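PDB 1WBA: albumin-1 from Psophocarpus tetragonolobus, which serves as a 2S storage protein of the seed and belongs to the leguminous Kunitz-type protease inhibitor family. Local coordinates for residues I30-T35 with I80-D85; S93-Q98 with Q103-G108; Y130-C135 with V167-H172. One frame throughout, in Å; residues are numbered along the deposited sequence.

Contact 1: I30-T35 with I80-D85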
ATOM      1  N   ILE A  30      -2.753   5.911   5.920  1.00  8.45           N
ATOM      2  CA  ILE A  30      -3.635   4.993   5.199  1.00  7.15           C
ATOM      3  C   ILE A  30      -4.923   4.780   6.003  1.00  6.24           C
ATOM      4  O   ILE A  30      -4.879   4.537   7.212  1.00  5.27           O
ATOM      5  CB  ILE A  30      -2.944   3.610   4.979  1.00  9.52           C
ATOM      6  CG1 ILE A  30      -1.565   3.792   4.334  1.00  7.84           C
ATOM      7  CG2 ILE A  30      -3.849   2.685   4.140  1.00  8.93           C
ATOM      8  CD1 ILE A  30      -1.588   4.576   3.036  1.00  9.82           C
ATOM      9  N   ASP A  31      -6.051   4.770   5.299  1.00  6.11           N
ATOM     10  CA  ASP A  31      -7.371   4.631   5.912  1.00  5.67           C
ATOM     11  C   ASP A  31      -8.207   3.665   5.057  1.00  6.48           C
ATOM     12  O   ASP A  31      -7.805   3.300   3.942  1.00  6.37           O
ATOM     13  CB  ASP A  31      -7.999   6.028   5.912  1.00  4.27           C
ATOM     14  CG  ASP A  31      -9.171   6.182   6.852  1.00  5.09           C
ATOM     15  OD1 ASP A  31      -9.677   5.216   7.462  1.00  6.94           O
ATOM     16  OD2 ASP A  31      -9.584   7.342   6.977  1.00 10.26           O
ATOM     17  N   VAL A  32      -9.326   3.198   5.610  1.00  6.80           N
ATOM     18  CA  VAL A  32     -10.222   2.303   4.895  1.00  5.94           C
ATOM     19  C   VAL A  32     -11.613   2.918   5.079  1.00  6.68           C
ATOM     20  O   VAL A  32     -12.071   3.114   6.205  1.00  7.28           O
ATOM     21  CB  VAL A  32     -10.188   0.861   5.454  1.00  5.23           C
ATOM     22  CG1 VAL A  32     -11.074  -0.028   4.614  1.00  5.89           C
ATOM     23  CG2 VAL A  32      -8.777   0.306   5.427  1.00  6.14           C
ATOM     24  N   VAL A  33     -12.239   3.288   3.966  1.00  7.08           N
ATOM     25  CA  VAL A  33     -13.563   3.916   3.966  1.00  5.16           C
ATOM     26  C   VAL A  33     -14.385   3.356   2.814  1.00  6.20           C
ATOM     27  O   VAL A  33     -13.883   2.612   1.976  1.00  5.52           O
ATOM     28  CB  VAL A  33     -13.489   5.474   3.768  1.00  5.12           C
ATOM     29  CG1 VAL A  33     -12.702   6.131   4.880  1.00  8.10           C
ATOM     30  CG2 VAL A  33     -12.867   5.841   2.416  1.00  5.18           C
ATOM     31  N   ALA A  34     -15.669   3.679   2.799  1.00  6.28           N
ATOM     32  CA  ALA A  34     -16.532   3.241   1.718  1.00  6.22           C
ATOM     33  C   ALA A  34     -16.438   4.338   0.667  1.00  6.09           C
ATOM     34  O   ALA A  34     -16.389   5.524   1.007  1.00  6.71           O
ATOM     35  CB  ALA A  34     -17.943   3.124   2.200  1.00  4.94           C
ATOM     36  N   THR A  35     -16.286   3.951  -0.591  1.00  6.00           N
ATOM     37  CA  THR A  35     -16.264   4.915  -1.682  1.00  6.39           C
ATOM     38  C   THR A  35     -17.372   4.468  -2.638  1.00  7.69           C
ATOM     39  O   THR A  35     -17.840   3.334  -2.558  1.00  5.75           O
ATOM     40  CB  THR A  35     -14.905   4.940  -2.462  1.00  2.97           C
ATOM     41  OG1 THR A  35     -14.630   3.652  -3.033  1.00  6.18           O
ATOM     42  CG2 THR A  35     -13.777   5.376  -1.572  1.00  2.50           C
ATOM     43  N   ILE A  80       1.115  -7.014   1.871  1.00  6.49           N
ATOM     44  CA  ILE A  80       0.872  -5.974   2.866  1.00  4.27           C
ATOM     45  C   ILE A  80      -0.486  -6.210   3.483  1.00  5.14           C
ATOM     46  O   ILE A  80      -1.443  -6.482   2.776  1.00  5.47           O
ATOM     47  CB  ILE A  80       0.931  -4.558   2.226  1.00  5.78           C
ATOM     48  CG1 ILE A  80       2.335  -4.306   1.654  1.00  7.28           C
ATOM     49  CG2 ILE A  80       0.612  -3.488   3.262  1.00  3.74           C
ATOM     50  CD1 ILE A  80       2.514  -2.982   0.935  1.00  7.36           C
ATOM     51  N   ASN A  81      -0.566  -6.164   4.804  1.00  5.29           N
ATOM     52  CA  ASN A  81      -1.849  -6.362   5.462  1.00  8.85           C
ATOM     53  C   ASN A  81      -2.010  -5.448   6.663  1.00  8.33           C
ATOM     54  O   ASN A  81      -1.023  -5.044   7.277  1.00  9.83           O
ATOM     55  CB  ASN A  81      -2.047  -7.832   5.853  1.00 11.04           C
ATOM     56  CG  ASN A  81      -1.151  -8.275   7.012  1.00 14.13           C
ATOM     57  OD1 ASN A  81      -1.467  -8.037   8.175  1.00 18.45           O
ATOM     58  ND2 ASN A  81      -0.054  -8.952   6.700  1.00 14.65           N
ATOM     59  N   PHE A  82      -3.246  -5.060   6.973  1.00  9.09           N
ATOM     60  CA  PHE A  82      -3.478  -4.198   8.132  1.00  8.43           C
ATOM     61  C   PHE A  82      -3.158  -4.975   9.409  1.00  8.76           C
ATOM     62  O   PHE A  82      -3.521  -6.138   9.550  1.00  8.99           O
ATOM     63  CB  PHE A  82      -4.904  -3.648   8.124  1.00  7.27           C
ATOM     64  CG  PHE A  82      -5.130  -2.620   7.066  1.00  6.23           C
ATOM     65  CD1 PHE A  82      -4.603  -1.348   7.208  1.00  6.61           C
ATOM     66  CD2 PHE A  82      -5.829  -2.939   5.900  1.00  5.12           C
ATOM     67  CE1 PHE A  82      -4.755  -0.386   6.205  1.00  5.57           C
ATOM     68  CE2 PHE A  82      -5.991  -1.989   4.885  1.00  4.67           C
ATOM     69  CZ  PHE A  82      -5.452  -0.709   5.036  1.00  4.82           C
ATOM     70  N   ALA A  83      -2.484  -4.317  10.333  1.00  9.87           N
ATOM     71  CA  ALA A  83      -2.037  -4.968  11.550  1.00 13.58           C
ATOM     72  C   ALA A  83      -2.919  -4.773  12.754  1.00 15.66           C
ATOM     73  O   ALA A  83      -2.839  -5.526  13.718  1.00 19.56           O
ATOM     74  CB  ALA A  83      -0.616  -4.512  11.866  1.00 14.68           C
ATOM     75  N   THR A  84      -3.771  -3.772  12.709  1.00 16.24           N
ATOM     76  CA  THR A  84      -4.617  -3.507  13.846  1.00 19.36           C
ATOM     77  C   THR A  84      -6.112  -3.501  13.539  1.00 20.10           C
ATOM     78  O   THR A  84      -6.548  -3.599  12.381  1.00 17.02           O
ATOM     79  CB  THR A  84      -4.271  -2.141  14.437  1.00 18.19           C
ATOM     80  OG1 THR A  84      -4.683  -1.117  13.527  1.00 20.37           O
ATOM     81  CG2 THR A  84      -2.767  -2.025  14.648  1.00 20.56           C
ATOM     82  N   ASP A  85      -6.898  -3.431  14.605  1.00 18.14           N
ATOM     83  CA  ASP A  85      -8.337  -3.341  14.469  1.00 19.24           C
ATOM     84  C   ASP A  85      -8.528  -1.962  13.854  1.00 17.55           C
ATOM     85  O   ASP A  85      -7.707  -1.064  14.076  1.00 17.85           O
ATOM     86  CB  ASP A  85      -9.007  -3.397  15.843  1.00 21.55           C
ATOM     87  CG  ASP A  85      -8.832  -4.743  16.528  1.00 22.50           C
ATOM     88  OD1 ASP A  85      -9.014  -5.800  15.885  1.00 23.79           O
ATOM     89  OD2 ASP A  85      -8.524  -4.740  17.731  1.00 29.40           O
TER

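Contact 2: S93-Q98 with Q103-G108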
ATOM      1  N   SER A  93      -5.238  -5.504  -1.769  1.00  5.01           N
ATOM      2  CA  SER A  93      -5.368  -6.169  -3.055  1.00  6.02           C
ATOM      3  C   SER A  93      -5.666  -5.126  -4.109  1.00  5.26           C
ATOM      4  O   SER A  93      -6.034  -4.006  -3.784  1.00  4.91           O
ATOM      5  CB  SER A  93      -6.498  -7.216  -3.026  1.00  8.08           C
ATOM      6  OG  SER A  93      -7.793  -6.627  -3.058  1.00  9.65           O
ATOM      7  N   VAL A  94      -5.460  -5.486  -5.369  1.00  4.50           N
ATOM      8  CA  VAL A  94      -5.762  -4.599  -6.484  1.00  5.09           C
ATOM      9  C   VAL A  94      -6.963  -5.195  -7.222  1.00  6.36           C
ATOM     10  O   VAL A  94      -6.978  -6.380  -7.561  1.00  7.36           O
ATOM     11  CB  VAL A  94      -4.554  -4.480  -7.415  1.00  3.86           C
ATOM     12  CG1 VAL A  94      -4.906  -3.710  -8.681  1.00  3.80           C
ATOM     13  CG2 VAL A  94      -3.423  -3.773  -6.668  1.00  7.70           C
ATOM     14  N   VAL A  95      -7.988  -4.384  -7.423  1.00  5.80           N
ATOM     15  CA  VAL A  95      -9.201  -4.821  -8.106  1.00  6.68           C
ATOM     16  C   VAL A  95      -9.361  -4.018  -9.398  1.00  5.90           C
ATOM     17  O   VAL A  95      -9.201  -2.792  -9.402  1.00  5.90           O
ATOM     18  CB  VAL A  95     -10.434  -4.609  -7.175  1.00  7.07           C
ATOM     19  CG1 VAL A  95     -11.756  -4.903  -7.904  1.00  6.25           C
ATOM     20  CG2 VAL A  95     -10.294  -5.484  -5.919  1.00  4.64           C
ATOM     21  N   ASP A  96      -9.597  -4.700 -10.513  1.00  6.63           N
ATOM     22  CA  ASP A  96      -9.788  -3.991 -11.779  1.00  9.00           C
ATOM     23  C   ASP A  96     -11.250  -3.550 -11.772  1.00  9.36           C
ATOM     24  O   ASP A  96     -12.142  -4.200 -12.332  1.00 10.66           O
ATOM     25  CB  ASP A  96      -9.475  -4.889 -12.969  1.00 10.56           C
ATOM     26  CG  ASP A  96      -9.220  -4.099 -14.216  1.00 12.57           C
ATOM     27  OD1 ASP A  96      -9.616  -2.916 -14.265  1.00 15.20           O
ATOM     28  OD2 ASP A  96      -8.595  -4.645 -15.139  1.00 18.39           O
ATOM     29  N   PHE A  97     -11.459  -2.437 -11.090  1.00  8.87           N
ATOM     30  CA  PHE A  97     -12.773  -1.869 -10.836  1.00  8.89           C
ATOM     31  C   PHE A  97     -13.443  -1.151 -11.990  1.00  8.66           C
ATOM     32  O   PHE A  97     -12.988  -0.096 -12.438  1.00  8.93           O
ATOM     33  CB  PHE A  97     -12.666  -0.947  -9.614  1.00  8.03           C
ATOM     34  CG  PHE A  97     -13.933  -0.813  -8.839  1.00  9.83           C
ATOM     35  CD1 PHE A  97     -14.298  -1.780  -7.915  1.00  8.83           C
ATOM     36  CD2 PHE A  97     -14.757   0.290  -9.029  1.00 13.51           C
ATOM     37  CE1 PHE A  97     -15.476  -1.647  -7.181  1.00 13.48           C
ATOM     38  CE2 PHE A  97     -15.934   0.436  -8.301  1.00 15.33           C
ATOM     39  CZ  PHE A  97     -16.297  -0.534  -7.373  1.00 12.26           C
ATOM     40  N   GLN A  98     -14.542  -1.721 -12.457  1.00  8.04           N
ATOM     41  CA  GLN A  98     -15.287  -1.119 -13.551  1.00  8.03           C
ATOM     42  C   GLN A  98     -16.155   0.022 -13.004  1.00  8.49           C
ATOM     43  O   GLN A  98     -16.836  -0.144 -11.995  1.00  8.63           O
ATOM     44  CB  GLN A  98     -16.171  -2.180 -14.227  1.00  8.66           C
ATOM     45  CG  GLN A  98     -16.849  -1.712 -15.513  1.00 11.29           C
ATOM     46  CD  GLN A  98     -17.847  -2.726 -16.018  1.00 15.09           C
ATOM     47  OE1 GLN A  98     -18.774  -3.104 -15.295  1.00 15.35           O
ATOM     48  NE2 GLN A  98     -17.650  -3.203 -17.245  1.00 11.57           N
ATOM     49  N   GLN A 103      -7.560  -0.242  -8.576  1.00  6.16           N
ATOM     50  CA  GLN A 103      -7.476   0.509  -7.327  1.00  7.86           C
ATOM     51  C   GLN A 103      -7.306  -0.454  -6.189  1.00  4.95           C
ATOM     52  O   GLN A 103      -7.600  -1.646  -6.334  1.00  5.94           O
ATOM     53  CB  GLN A 103      -8.771   1.272  -7.077  1.00  8.80           C
ATOM     54  CG  GLN A 103      -9.353   1.901  -8.293  1.00 18.36           C
ATOM     55  CD  GLN A 103     -10.510   2.795  -7.963  1.00 21.58           C
ATOM     56  OE1 GLN A 103     -11.398   2.428  -7.197  1.00 21.51           O
ATOM     57  NE2 GLN A 103     -10.499   3.999  -8.526  1.00 26.94           N
ATOM     58  N   LEU A 104      -6.892   0.066  -5.039  1.00  4.72           N
ATOM     59  CA  LEU A 104      -6.694  -0.783  -3.866  1.00  6.31           C
ATOM     60  C   LEU A 104      -7.974  -1.010  -3.062  1.00  5.82           C
ATOM     61  O   LEU A 104      -8.675  -0.067  -2.695  1.00  5.29           O
ATOM     62  CB  LEU A 104      -5.599  -0.232  -2.944  1.00  5.97           C
ATOM     63  CG  LEU A 104      -4.205   0.008  -3.526  1.00 10.94           C
ATOM     64  CD1 LEU A 104      -3.216   0.137  -2.386  1.00 11.12           C
ATOM     65  CD2 LEU A 104      -3.801  -1.122  -4.414  1.00 13.48           C
ATOM     66  N   LYS A 105      -8.260  -2.275  -2.786  1.00  4.67           N
ATOM     67  CA  LYS A 105      -9.436  -2.660  -2.026  1.00  3.58           C
ATOM     68  C   LYS A 105      -9.026  -3.732  -1.031  1.00  5.47           C
ATOM     69  O   LYS A 105      -7.981  -4.383  -1.190  1.00  6.49           O
ATOM     70  CB  LYS A 105     -10.493  -3.276  -2.955  1.00  4.36           C
ATOM     71  CG  LYS A 105     -11.008  -2.383  -4.089  1.00  2.91           C
ATOM     72  CD  LYS A 105     -11.938  -1.302  -3.556  1.00  3.99           C
ATOM     73  CE  LYS A 105     -12.818  -0.734  -4.680  1.00  4.62           C
ATOM     74  NZ  LYS A 105     -13.614   0.422  -4.170  1.00  3.85           N
ATOM     75  N   LEU A 106      -9.842  -3.923  -0.003  1.00  5.24           N
ATOM     76  CA  LEU A 106      -9.578  -4.989   0.955  1.00  8.87           C
ATOM     77  C   LEU A 106      -9.784  -6.278   0.144  1.00  9.59           C
ATOM     78  O   LEU A 106     -10.712  -6.368  -0.668  1.00  8.82           O
ATOM     79  CB  LEU A 106     -10.565  -4.938   2.124  1.00  8.83           C
ATOM     80  CG  LEU A 106     -10.409  -3.760   3.091  1.00 10.50           C
ATOM     81  CD1 LEU A 106     -11.260  -4.027   4.314  1.00 12.05           C
ATOM     82  CD2 LEU A 106      -8.955  -3.572   3.492  1.00  6.91           C
ATOM     83  N   ALA A 107      -8.885  -7.238   0.321  1.00  8.05           N
ATOM     84  CA  ALA A 107      -8.943  -8.498  -0.410  1.00  9.14           C
ATOM     85  C   ALA A 107     -10.085  -9.401   0.019  1.00  9.29           C
ATOM     86  O   ALA A 107     -10.536  -9.336   1.165  1.00 11.96           O
ATOM     87  CB  ALA A 107      -7.632  -9.246  -0.247  1.00  7.80           C
ATOM     88  N   GLY A 108     -10.528 -10.238  -0.915  1.00 10.91           N
ATOM     89  CA  GLY A 108     -11.567 -11.217  -0.653  1.00 13.39           C
ATOM     90  C   GLY A 108     -12.995 -10.757  -0.694  1.00 13.35           C
ATOM     91  O   GLY A 108     -13.876 -11.494  -0.276  1.00 15.76           O
TER

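Contact 3: Y130-C135 with V167-H172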
ATOM      1  N   TYR A 130      10.082   6.753  -0.039  1.00  7.80           N
ATOM      2  CA  TYR A 130       9.830   5.663  -0.972  1.00  6.29           C
ATOM      3  C   TYR A 130       8.514   5.785  -1.708  1.00  6.56           C
ATOM      4  O   TYR A 130       7.703   6.644  -1.404  1.00  7.52           O
ATOM      5  CB  TYR A 130       9.813   4.352  -0.179  1.00  4.48           C
ATOM      6  CG  TYR A 130      11.142   4.085   0.436  1.00  4.55           C
ATOM      7  CD1 TYR A 130      12.135   3.451  -0.297  1.00  4.69           C
ATOM      8  CD2 TYR A 130      11.452   4.565   1.703  1.00  4.74           C
ATOM      9  CE1 TYR A 130      13.409   3.298   0.206  1.00  5.82           C
ATOM     10  CE2 TYR A 130      12.734   4.419   2.231  1.00  6.20           C
ATOM     11  CZ  TYR A 130      13.708   3.784   1.470  1.00  7.03           C
ATOM     12  OH  TYR A 130      14.969   3.601   1.973  1.00  7.92           O
ATOM     13  N   LYS A 131       8.319   4.914  -2.688  1.00  7.74           N
ATOM     14  CA  LYS A 131       7.068   4.857  -3.435  1.00  8.24           C
ATOM     15  C   LYS A 131       6.728   3.384  -3.508  1.00  7.90           C
ATOM     16  O   LYS A 131       7.608   2.528  -3.364  1.00  7.19           O
ATOM     17  CB  LYS A 131       7.204   5.453  -4.837  1.00  6.82           C
ATOM     18  CG  LYS A 131       8.127   4.711  -5.744  1.00  9.42           C
ATOM     19  CD  LYS A 131       8.104   5.330  -7.103  1.00 11.22           C
ATOM     20  CE  LYS A 131       9.185   4.739  -7.956  1.00 15.49           C
ATOM     21  NZ  LYS A 131       9.063   5.201  -9.360  1.00 23.53           N
ATOM     22  N   LEU A 132       5.444   3.094  -3.692  1.00  8.41           N
ATOM     23  CA  LEU A 132       4.942   1.715  -3.772  1.00  8.05           C
ATOM     24  C   LEU A 132       4.545   1.398  -5.209  1.00  6.44           C
ATOM     25  O   LEU A 132       4.018   2.255  -5.911  1.00  7.38           O
ATOM     26  CB  LEU A 132       3.736   1.545  -2.837  1.00  8.72           C
ATOM     27  CG  LEU A 132       3.957   1.823  -1.345  1.00 14.73           C
ATOM     28  CD1 LEU A 132       2.643   1.656  -0.581  1.00 17.79           C
ATOM     29  CD2 LEU A 132       5.009   0.898  -0.780  1.00 16.25           C
ATOM     30  N   LEU A 133       4.838   0.187  -5.659  1.00  6.50           N
ATOM     31  CA  LEU A 133       4.480  -0.206  -7.006  1.00  4.96           C
ATOM     32  C   LEU A 133       3.697  -1.502  -6.897  1.00  3.92           C
ATOM     33  O   LEU A 133       3.722  -2.167  -5.863  1.00  4.39           O
ATOM     34  CB  LEU A 133       5.734  -0.428  -7.868  1.00  7.49           C
ATOM     35  CG  LEU A 133       6.677   0.779  -8.076  1.00  8.18           C
ATOM     36  CD1 LEU A 133       7.893   0.647  -7.221  1.00 10.04           C
ATOM     37  CD2 LEU A 133       7.061   0.917  -9.502  1.00 11.33           C
ATOM     38  N   PHE A 134       2.930  -1.808  -7.927  1.00  4.90           N
ATOM     39  CA  PHE A 134       2.200  -3.060  -7.957  1.00  5.01           C
ATOM     40  C   PHE A 134       2.694  -3.779  -9.196  1.00  5.08           C
ATOM     41  O   PHE A 134       2.692  -3.234 -10.302  1.00  5.41           O
ATOM     42  CB  PHE A 134       0.681  -2.872  -8.014  1.00  7.26           C
ATOM     43  CG  PHE A 134      -0.058  -4.165  -8.111  1.00  7.47           C
ATOM     44  CD1 PHE A 134      -0.132  -5.014  -7.017  1.00  8.66           C
ATOM     45  CD2 PHE A 134      -0.647  -4.559  -9.308  1.00  8.56           C
ATOM     46  CE1 PHE A 134      -0.779  -6.250  -7.114  1.00  8.93           C
ATOM     47  CE2 PHE A 134      -1.295  -5.796  -9.410  1.00  9.53           C
ATOM     48  CZ  PHE A 134      -1.356  -6.639  -8.313  1.00  7.47           C
ATOM     49  N   CYS A 135       3.117  -5.014  -8.999  1.00  5.00           N
ATOM     50  CA  CYS A 135       3.659  -5.809 -10.083  1.00  6.67           C
ATOM     51  C   CYS A 135       2.786  -7.016 -10.306  1.00  4.82           C
ATOM     52  O   CYS A 135       2.877  -8.001  -9.586  1.00  5.98           O
ATOM     53  CB  CYS A 135       5.088  -6.251  -9.737  1.00  6.25           C
ATOM     54  SG  CYS A 135       6.252  -4.863  -9.455  1.00  7.94           S
ATOM     55  N   VAL A 167       6.089   8.147   0.258  1.00  7.72           N
ATOM     56  CA  VAL A 167       5.819   7.875   1.660  1.00  7.69           C
ATOM     57  C   VAL A 167       7.080   7.624   2.483  1.00  6.79           C
ATOM     58  O   VAL A 167       8.186   7.514   1.945  1.00  6.43           O
ATOM     59  CB  VAL A 167       4.916   6.600   1.788  1.00  7.59           C
ATOM     60  CG1 VAL A 167       3.634   6.775   0.998  1.00  7.97           C
ATOM     61  CG2 VAL A 167       5.662   5.362   1.267  1.00  7.75           C
ATOM     62  N   LYS A 168       6.868   7.527   3.789  1.00  6.50           N
ATOM     63  CA  LYS A 168       7.885   7.210   4.767  1.00  8.67           C
ATOM     64  C   LYS A 168       7.272   6.100   5.613  1.00  7.82           C
ATOM     65  O   LYS A 168       6.054   6.036   5.760  1.00  8.97           O
ATOM     66  CB  LYS A 168       8.183   8.411   5.666  1.00 12.78           C
ATOM     67  CG  LYS A 168       9.281   9.329   5.183  1.00 15.68           C
ATOM     68  CD  LYS A 168       9.515  10.415   6.214  1.00 23.38           C
ATOM     69  CE  LYS A 168      10.776  11.194   5.925  1.00 29.15           C
ATOM     70  NZ  LYS A 168      11.962  10.305   6.017  1.00 37.51           N
ATOM     71  N   PHE A 169       8.106   5.213   6.146  1.00  5.57           N
ATOM     72  CA  PHE A 169       7.638   4.119   6.991  1.00  7.81           C
ATOM     73  C   PHE A 169       8.025   4.399   8.435  1.00  9.26           C
ATOM     74  O   PHE A 169       9.203   4.540   8.748  1.00 10.30           O
ATOM     75  CB  PHE A 169       8.254   2.778   6.550  1.00  8.18           C
ATOM     76  CG  PHE A 169       7.909   2.383   5.137  1.00  9.17           C
ATOM     77  CD1 PHE A 169       6.706   1.734   4.857  1.00 11.71           C
ATOM     78  CD2 PHE A 169       8.770   2.680   4.085  1.00 10.16           C
ATOM     79  CE1 PHE A 169       6.357   1.398   3.541  1.00 10.40           C
ATOM     80  CE2 PHE A 169       8.432   2.348   2.772  1.00  8.84           C
ATOM     81  CZ  PHE A 169       7.218   1.703   2.503  1.00  9.12           C
ATOM     82  N   HIS A 170       7.035   4.512   9.311  1.00  9.13           N
ATOM     83  CA  HIS A 170       7.302   4.758  10.726  1.00 11.74           C
ATOM     84  C   HIS A 170       7.183   3.467  11.497  1.00 13.21           C
ATOM     85  O   HIS A 170       6.169   2.767  11.395  1.00 13.17           O
ATOM     86  CB  HIS A 170       6.346   5.808  11.280  1.00 11.58           C
ATOM     87  CG  HIS A 170       6.612   7.178  10.742  1.00 17.96           C
ATOM     88  ND1 HIS A 170       6.177   7.588   9.503  1.00 20.98           N
ATOM     89  CD2 HIS A 170       7.343   8.202  11.243  1.00 20.19           C
ATOM     90  CE1 HIS A 170       6.629   8.807   9.256  1.00 21.42           C
ATOM     91  NE2 HIS A 170       7.340   9.200  10.298  1.00 23.53           N
ATOM     92  N   ARG A 171       8.237   3.115  12.218  1.00 15.35           N
ATOM     93  CA  ARG A 171       8.221   1.876  12.975  1.00 21.82           C
ATOM     94  C   ARG A 171       7.082   1.971  13.987  1.00 26.75           C
ATOM     95  O   ARG A 171       6.907   3.004  14.640  1.00 28.15           O
ATOM     96  CB  ARG A 171       9.573   1.638  13.665  1.00 19.80           C
ATOM     97  CG  ARG A 171       9.717   0.252  14.275  1.00 19.80           C
ATOM     98  N   HIS A 172       6.260   0.929  14.038  1.00 32.02           N
ATOM     99  CA  HIS A 172       5.123   0.900  14.945  1.00 36.19           C
ATOM    100  C   HIS A 172       5.118  -0.389  15.775  1.00 38.36           C
ATOM    101  O   HIS A 172       5.481  -1.456  15.230  1.00 41.80           O
ATOM    102  CB  HIS A 172       3.824   1.062  14.143  1.00 37.30           C
ATOM    103  CG  HIS A 172       2.624   0.487  14.813  1.00 41.95           C
ATOM    104  ND1 HIS A 172       2.362  -0.872  14.837  1.00 44.39           N
ATOM    105  CD2 HIS A 172       1.598   1.071  15.479  1.00 42.63           C
ATOM    106  CE1 HIS A 172       1.239  -1.097  15.483  1.00 43.36           C
ATOM    107  NE2 HIS A 172       0.752   0.066  15.885  1.00 44.26           N
TER

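Contact 1: I30-T35 with I80-D85
Phe82 reaches across to Ile30 and Val32 and makes the whole of this contact with its ring. The protein has the beta-trefoil fold of the Kunitz-type inhibitors, and here two strands, 30-33 and 78-82, meet through side chains alone. Their backbones are too far apart to pair: Ile30 and Phe82 hold the nearest CA atoms, at 9.6 Å. No hydrogen bond joins the two segments.

The outer end of the Phe82 ring does the touching. The side chain points toward strand 30-33, and chi1 of -72° sets CG beside the backbone N. Ile30 comes at the ring edge, near its plane, with the methyl CG2. This methyl is 3.8 Å from Phe82 CE1, and the two side chains run at about a right angle to each other. The other branch of Ile30, CG1 with CD1, leads away from Phe82. Val32 is two residues further along the same strand and also points toward the ring. Its CG2 is set obliquely to the ring and lies nearest to CZ and CE2.

Asp31, between them, points away. Its carboxylate meets Arg51 in a salt bridge, and its OD1 accepts the backbone N of Val32 at 2.8 Å. All three touching residues are buried. Ile46, Thr57 and Leu106 also pack against Phe82, and its ring meets that of Trp92 with the planes at about 50°. The closest approach between the two segments is Val32 CG2 to Phe82 CZ, at 3.5 Å.

Contact 2: S93-Q98 with Q103-G108
Ser93 and Lys105 pair across a beta hairpin formed by strands 92-97 and 103-106. Lys105 N bonds to Ser93 O at 3.0 Å. The return bond, from Ser93 N to Lys105 O, is weak and bent to 134°. Lys105 O also accepts Ser93 OG at 2.9 Å, so it takes two donors of Ser93, the hydroxyl and, weakly, the backbone N. The hydroxyl stands above the plane of the Lys105 carbonyl. Chi1 of 75° puts OG between Ser93's own backbone N and carbonyl carbon.

The next hydrogen-bonded pair is Val95 with Gln103. Val95 N to Gln103 O is 3.0 Å and nearly straight, at 173°. Gln103 N bonds to Val95 O in turn. Between these pairs lie Val94 and Leu104, a non-hydrogen-bonded pair. Their methyls Val94 CG2 and Leu104 CD2 meet at 3.5 Å on the opposite side of the sheet from Ser93, Val95, Gln103 and Lys105.

The Lys105 chain bends at its second torsion and passes Val95 CG2. Its ammonium lies over one face of Phe97, toward the rim, in a cation-pi contact, with NZ 4.3 Å from the ring centroid and CE against Phe97 CD1. The charge is met by a salt bridge to Glu38, and Ser45 OG is a further partner. Gln103 OE1 accepts a bond from Arg155.

Strand 113-114 lies along the other edge of strand 92-97, completing a three-stranded antiparallel sheet. Val94 and Leu104 pack on Phe118 and Val158. Leu104 also makes backbone hydrogen bonds to Ile46 and Leu156, tying the hairpin into the beta-trefoil.

Contact 3: Y130-C135 with V167-H172
Tyr130 and Val167 form the one backbone bridge of this contact, an antiparallel hydrogen-bonded pair. Tyr130 N bonds to Val167 O at 2.8 Å, in the carbonyl plane and close to straight. Val167 N returns a bond of equal length to Tyr130 O. Beyond this pair the strands diverge, and these short lengths of strand run at 98° to each other.

Tyr130 has the most surface buried here. Its CB and the near side of its ring, CG and CD2, meet Phe169 CE2. Its hydroxyl bonds outside the contact to the backbone N of Tyr6. Val167 follows in buried surface. Its CG2 lies 3.6 Å from Tyr130 O, next to the backbone bonds, and the side chain also packs on Ile21.

Phe169 reaches back between the diverging strands to touch both Tyr130 and Leu132. Its CE2 is 3.8 Å from Tyr130 CB. The two rings are oblique, with centroids 6.0 Å apart and planes at 45°. Leu132 CD2 meets the Phe169 ring at its edge, 4.0 Å from Phe169 CZ. Ile120 and Ile144 also pack on Leu132.

Strand 166-171 pairs with strand 17-23 as well as with 130-136, so the strand near the C-terminus is joined to one near the N-terminus. Such closure by antiparallel neighbours, with apolar side chains filling the inside, is characteristic of the barrel of a beta-trefoil.

Overall arrangement
The three contacts follow one another along the chain and all belong to one Kunitz-type domain. Contacts 1 and 2 have centres about 13 Å apart and meet through Leu106: its CD2 lies 3.6 Å from Phe82 CE2, and its CD1 4.0 Å from Val32 CG1. Contact 3 lies about 18 Å from contact 2, centre to centre, yet Val94 CG2 touches Phe134 CD1 at 3.5 Å. Contacts 1 and 3, about 15 Å apart between centres, share the large antiparallel sheet and meet where Thr84 CG2 lies 4.2 Å from His172 CE1. Contact 2, in the smaller sheet, is packed against and hydrogen-bonded to strands of the larger one. Apolar side chains join it to each of the other two.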